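Local structure of cysteine protease-like VirA (Shigella flexneri, 3EB8) at residues A[191-194]-A[195-198]; A[197-200]-A[201-205]; A[166-169]-A[170-174]. The protein acts as a secreted virulence effector required for bacterial entry into epithelial cells and for spread within and between them, though its reported alpha-tubulin protease activity is disputed. One frame throughout, in Å; residues are numbered along the deposited sequence.

Interaction 1 (A[191-194]-A[195-198])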
# COMPACT_ATOMS: atom_id res chain seq x y z
N MET A 191 6.54 -9.79 -23.94
CA MET A 191 7.49 -10.01 -22.86
C MET A 191 8.94 -9.92 -23.34
O MET A 191 9.24 -10.24 -24.50
CB MET A 191 7.20 -11.34 -22.18
CG MET A 191 5.96 -11.29 -21.30
SD MET A 191 6.09 -9.97 -20.08
CE MET A 191 7.70 -10.38 -19.39
N LEU A 192 9.83 -9.49 -22.46
CA LEU A 192 11.23 -9.30 -22.82
C LEU A 192 12.00 -10.61 -22.87
O LEU A 192 11.79 -11.50 -22.04
CB LEU A 192 11.92 -8.32 -21.85
CG LEU A 192 11.77 -6.83 -22.15
CD1 LEU A 192 10.34 -6.41 -22.00
CD2 LEU A 192 12.65 -5.96 -21.25
N SER A 193 12.89 -10.74 -23.85
CA SER A 193 13.76 -11.90 -23.89
C SER A 193 14.68 -11.92 -22.67
O SER A 193 14.86 -10.90 -22.01
CB SER A 193 14.61 -11.90 -25.16
OG SER A 193 15.55 -10.84 -25.14
N TYR A 194 15.27 -13.07 -22.39
CA TYR A 194 16.34 -13.12 -21.40
C TYR A 194 17.46 -12.16 -21.78
O TYR A 194 18.01 -11.45 -20.93
CB TYR A 194 16.91 -14.53 -21.24
CG TYR A 194 18.22 -14.49 -20.50
CD1 TYR A 194 18.25 -14.49 -19.11
CD2 TYR A 194 19.42 -14.40 -21.18
CE1 TYR A 194 19.45 -14.43 -18.43
CE2 TYR A 194 20.62 -14.34 -20.52
CZ TYR A 194 20.63 -14.36 -19.14
OH TYR A 194 21.84 -14.30 -18.48
N ASN A 195 17.83 -12.15 -23.06
CA ASN A 195 18.84 -11.23 -23.56
C ASN A 195 18.56 -9.78 -23.21
O ASN A 195 19.43 -9.07 -22.71
CB ASN A 195 18.98 -11.36 -25.07
CG ASN A 195 19.75 -12.57 -25.47
OD1 ASN A 195 20.25 -13.30 -24.61
ND2 ASN A 195 19.86 -12.81 -26.78
N GLN A 196 17.33 -9.34 -23.47
CA GLN A 196 16.96 -7.95 -23.26
C GLN A 196 17.03 -7.53 -21.80
O GLN A 196 17.70 -6.55 -21.47
CB GLN A 196 15.58 -7.66 -23.84
CG GLN A 196 15.55 -7.49 -25.35
CD GLN A 196 14.25 -8.00 -25.96
OE1 GLN A 196 13.37 -8.48 -25.25
NE2 GLN A 196 14.14 -7.90 -27.28
N VAL A 197 16.34 -8.27 -20.93
CA VAL A 197 16.31 -7.92 -19.52
C VAL A 197 17.72 -7.97 -18.93
O VAL A 197 18.09 -7.14 -18.11
CB VAL A 197 15.37 -8.83 -18.70
CG1 VAL A 197 14.18 -9.25 -19.52
CG2 VAL A 197 16.11 -10.05 -18.18
N ASN A 198 18.50 -8.95 -19.37
CA ASN A 198 19.86 -9.09 -18.88
C ASN A 198 20.69 -7.83 -19.13
O ASN A 198 21.61 -7.53 -18.37
CB ASN A 198 20.53 -10.29 -19.51
CG ASN A 198 21.87 -10.58 -18.87
OD1 ASN A 198 22.90 -10.44 -19.52
ND2 ASN A 198 21.86 -10.96 -17.59
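S193 and Q196 form a capping box at the start of helix 194-204, each side chain accepting from the backbone nitrogen of the other. S193 is the N-cap residue, and its OG takes the N-H of Q196, with OG 2.9 Å from Q196 N. The hydroxyl gets there because it sits between its own backbone N and carbonyl carbon (chi1 68°), which sets OG within bonding distance of Q196 N. The return bond is shorter: Q196 OE1 lies 2.7 Å from S193 N, and the N-H comes from above the carbonyl plane of the amide. To make it, the glutamine leaves with CG beside its own backbone N and then bends at chi2 (146°), a value off the staggered positions. The bent chain folds past the serine hydroxyl, Q196 CD coming within 3.2 Å of S193 OG. Two N-H groups of the helix start are thus bonded to side chains.

Y194 and N198 lie side by side and point the same way, ring and amide planes only 18° apart. N198 CB makes a CH-pi contact over one face of the tyrosine, 4.3 Å from the Y194 ring centroid and shifted toward the rim. One turn of backbone bonding ties the same pair, N198 N to Y194 O at 3.0 Å.

On the buried side, L192 and V197 flank the cap as a hydrophobic staple, five residues apart. L192 also packs on L177 and E176, and V197 on T220 and Q224, within the curated tubulin-binding region. The staple closes on V197 CG1, which lies 3.4 Å from L192 CB and 3.1 Å from S193 O.

Interaction 2 (A[197-200]-A[201-205])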
# COMPACT_ATOMS: atom_id res chain seq x y z
N VAL A 197 16.34 -8.27 -20.93
CA VAL A 197 16.31 -7.92 -19.52
C VAL A 197 17.72 -7.97 -18.93
O VAL A 197 18.09 -7.14 -18.11
CB VAL A 197 15.37 -8.83 -18.70
CG1 VAL A 197 14.18 -9.25 -19.52
CG2 VAL A 197 16.11 -10.05 -18.18
N ASN A 198 18.50 -8.95 -19.37
CA ASN A 198 19.86 -9.09 -18.88
C ASN A 198 20.69 -7.83 -19.13
O ASN A 198 21.61 -7.53 -18.37
CB ASN A 198 20.53 -10.29 -19.51
CG ASN A 198 21.87 -10.58 -18.87
OD1 ASN A 198 22.90 -10.44 -19.52
ND2 ASN A 198 21.86 -10.96 -17.59
N LYS A 199 20.35 -7.10 -20.18
CA LYS A 199 21.00 -5.83 -20.50
C LYS A 199 20.73 -4.78 -19.42
O LYS A 199 21.65 -4.29 -18.76
CB LYS A 199 20.53 -5.34 -21.87
CG LYS A 199 20.60 -3.83 -22.07
CD LYS A 199 21.97 -3.38 -22.54
CE LYS A 199 21.99 -1.88 -22.73
NZ LYS A 199 21.36 -1.19 -21.57
N ILE A 200 19.46 -4.44 -19.25
CA ILE A 200 19.01 -3.50 -18.22
C ILE A 200 19.54 -3.85 -16.82
O ILE A 200 20.13 -3.01 -16.14
CB ILE A 200 17.49 -3.54 -18.11
CG1 ILE A 200 16.85 -3.34 -19.48
CG2 ILE A 200 17.02 -2.49 -17.16
CD1 ILE A 200 15.34 -3.47 -19.43
N ILE A 201 19.28 -5.09 -16.40
CA ILE A 201 19.63 -5.56 -15.07
C ILE A 201 21.10 -5.28 -14.81
O ILE A 201 21.45 -4.69 -13.78
CB ILE A 201 19.28 -7.05 -14.89
CG1 ILE A 201 17.82 -7.17 -14.47
CG2 ILE A 201 20.17 -7.72 -13.84
CD1 ILE A 201 17.18 -8.49 -14.82
N ASN A 202 21.95 -5.68 -15.75
CA ASN A 202 23.38 -5.46 -15.62
C ASN A 202 23.79 -3.99 -15.69
O ASN A 202 24.74 -3.58 -15.03
CB ASN A 202 24.17 -6.31 -16.62
CG ASN A 202 24.51 -7.68 -16.06
OD1 ASN A 202 25.04 -7.79 -14.95
ND2 ASN A 202 24.20 -8.73 -16.81
N SER A 203 23.05 -3.19 -16.46
CA SER A 203 23.27 -1.74 -16.48
C SER A 203 23.03 -1.12 -15.11
O SER A 203 23.69 -0.16 -14.74
CB SER A 203 22.35 -1.06 -17.51
OG SER A 203 22.86 -1.16 -18.83
N ASN A 204 22.08 -1.68 -14.36
CA ASN A 204 21.64 -1.07 -13.10
C ASN A 204 22.17 -1.73 -11.85
O ASN A 204 21.87 -1.29 -10.74
CB ASN A 204 20.10 -1.03 -13.01
CG ASN A 204 19.51 0.10 -13.83
OD1 ASN A 204 19.61 1.27 -13.46
ND2 ASN A 204 18.91 -0.25 -14.97
N PHE A 205 22.95 -2.79 -12.03
CA PHE A 205 23.59 -3.48 -10.91
C PHE A 205 25.07 -3.75 -11.21
O PHE A 205 25.44 -4.85 -11.63
CB PHE A 205 22.86 -4.79 -10.60
CG PHE A 205 21.55 -4.60 -9.87
CD1 PHE A 205 20.37 -5.14 -10.38
CD2 PHE A 205 21.50 -3.91 -8.68
CE1 PHE A 205 19.16 -4.99 -9.70
CE2 PHE A 205 20.29 -3.75 -8.00
CZ PHE A 205 19.13 -4.29 -8.52
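K199 and S203 meet on the outer face of helix 194-204, one turn apart, and their side-chain ends are linked: K199 NZ donates to S203 OG at 3.1 Å. The lysine chain starts away from the serine and is brought back by bends at chi2 (86°) and chi4 (46°), which lay it along the helix surface. S203 OG also makes a weak bond to K199 O.

The asparagine amides add bonds to main-chain carbonyls and to neighbouring helices. I200 O accepts twice from N204, from the backbone N at 3.0 Å and from ND2 at 3.2 Å; the amide nitrogen stands above the plane of that carbonyl. ND2 is held a second time by D172 of helix 167-176, so one nitrogen joins two helices. N202 ND2 reaches N198 O only weakly, and the amides of N198 and N202 are turned nearly perpendicular, 89° apart. The firmer partner of N202 is K216, bonded to its OD1.

Apolar contact is concentrated on the inner face. V197 and I201 run side by side, CG2 of V197 lying 3.9 Å from CD1 of I201. I200 leans on L169 and D172, I201 on K216, T220 and F223.

Main-chain bonds tie the turns together, I201 N to V197 O and S203 N to K199 O both at 2.9 Å. The i to i+4 pattern, with buried apolar side chains on one face and K199 and S203 exposed, is that of an amphipathic alpha-helix, here one within the curated tubulin-binding region.

Interaction 3 (A[166-169]-A[170-174])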
# COMPACT_ATOMS: atom_id res chain seq x y z
N PRO A 166 15.50 -0.50 -7.84
CA PRO A 166 15.90 0.85 -8.20
C PRO A 166 14.98 1.41 -9.28
O PRO A 166 14.67 0.72 -10.24
CB PRO A 166 17.31 0.65 -8.76
CG PRO A 166 17.80 -0.61 -8.12
CD PRO A 166 16.60 -1.48 -7.94
N LEU A 167 14.55 2.66 -9.10
CA LEU A 167 13.62 3.31 -10.01
C LEU A 167 14.12 3.41 -11.45
O LEU A 167 13.35 3.29 -12.40
CB LEU A 167 13.23 4.70 -9.49
CG LEU A 167 12.14 4.68 -8.40
CD1 LEU A 167 12.07 6.01 -7.65
CD2 LEU A 167 10.78 4.32 -8.99
N LYS A 168 15.42 3.65 -11.61
CA LYS A 168 16.00 3.73 -12.94
C LYS A 168 15.82 2.39 -13.67
O LYS A 168 15.62 2.35 -14.89
CB LYS A 168 17.48 4.12 -12.85
CG LYS A 168 18.25 4.06 -14.16
CD LYS A 168 17.79 5.13 -15.15
CE LYS A 168 18.76 5.27 -16.32
NZ LYS A 168 19.17 3.94 -16.86
N LEU A 169 15.89 1.30 -12.92
CA LEU A 169 15.71 -0.04 -13.46
C LEU A 169 14.27 -0.26 -13.85
O LEU A 169 13.98 -0.93 -14.85
CB LEU A 169 16.13 -1.09 -12.44
CG LEU A 169 15.80 -2.53 -12.81
CD1 LEU A 169 16.35 -2.87 -14.19
CD2 LEU A 169 16.37 -3.47 -11.76
N ILE A 170 13.34 0.29 -13.07
CA ILE A 170 11.95 0.24 -13.45
C ILE A 170 11.73 1.02 -14.75
O ILE A 170 11.05 0.55 -15.66
CB ILE A 170 11.01 0.79 -12.37
CG1 ILE A 170 11.20 0.03 -11.04
CG2 ILE A 170 9.57 0.77 -12.87
CD1 ILE A 170 10.64 -1.36 -11.03
N ALA A 171 12.31 2.22 -14.83
CA ALA A 171 12.17 3.03 -16.04
C ALA A 171 12.77 2.32 -17.25
O ALA A 171 12.19 2.36 -18.34
CB ALA A 171 12.81 4.41 -15.85
N ASP A 172 13.91 1.67 -17.08
CA ASP A 172 14.51 0.93 -18.19
C ASP A 172 13.62 -0.25 -18.62
O ASP A 172 13.48 -0.53 -19.80
CB ASP A 172 15.92 0.44 -17.85
CG ASP A 172 16.93 1.55 -17.75
OD1 ASP A 172 16.62 2.69 -18.17
OD2 ASP A 172 18.06 1.29 -17.25
N LEU A 173 13.05 -0.95 -17.64
CA LEU A 173 12.14 -2.06 -17.91
C LEU A 173 10.89 -1.59 -18.64
O LEU A 173 10.52 -2.13 -19.68
CB LEU A 173 11.74 -2.75 -16.60
CG LEU A 173 10.64 -3.82 -16.68
CD1 LEU A 173 11.11 -5.02 -17.47
CD2 LEU A 173 10.21 -4.27 -15.29
N ILE A 174 10.25 -0.57 -18.10
CA ILE A 174 8.98 -0.10 -18.63
C ILE A 174 9.19 0.43 -20.05
O ILE A 174 8.33 0.30 -20.93
CB ILE A 174 8.33 0.94 -17.66
CG1 ILE A 174 6.91 0.51 -17.32
CG2 ILE A 174 8.41 2.39 -18.18
CD1 ILE A 174 6.84 -0.84 -16.65
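Near the N-terminal end of helix 167-176 the ammonium of K168 reaches the carboxylate of D172 in an i to i+4 salt bridge, the two side chains crossing at a slant. K168 NZ sits 2.9 Å from D172 OD2, on the syn lone pair, the side facing the other oxygen; OD1 adds a weak bond to K168 NZ at 3.1 Å, so the ammonium straddles both carboxylate oxygens. The lysine begins with CG anti to the backbone N (chi1 172°); the chain then doubles back, chi2 69° and chi4 45°, and brings NZ to the two carboxylate oxygens. D172 keeps CG beside its own backbone N and lies over the preceding turn, CG of D172 only 3.2 Å from K168 O. With N204 of helix 194-204 as a further donor to OD2, the ionised carboxylate is probably favoured.

Other side chains touch neighbouring elements: L173 packs on I229 and L232 of helix 226-234, and I170 and A171 on I148 of helix 140-149, while L167 meets S151 in a loop.

P166 is the N-cap. Its carbonyl oxygen receives I170 N at 3.2 Å, in the carbonyl plane, and the longer branch of the isoleucine lies near it: I170 CG1 is 3.6 Å from P166 O.

Overall arrangement
All three contacts are local and i to i+4 or close to it, on two helices that follow each other in the chain. Interactions 1 and 2 share V197 and N198 and occupy the start and the later turns of helix 194-204; interaction 3 opens helix 167-176 and lies nearer the centre of the chain. Each has a buried apolar side and a more exposed polar one. The polar chemistry differs: a mutual side-chain-to-backbone cap in interaction 1, asparagine and lysine bonds in interaction 2, a true salt bridge in interaction 3. The two helices meet through polar and apolar contacts of interactions 2 and 3, and L192 of interaction 1 packs on L173.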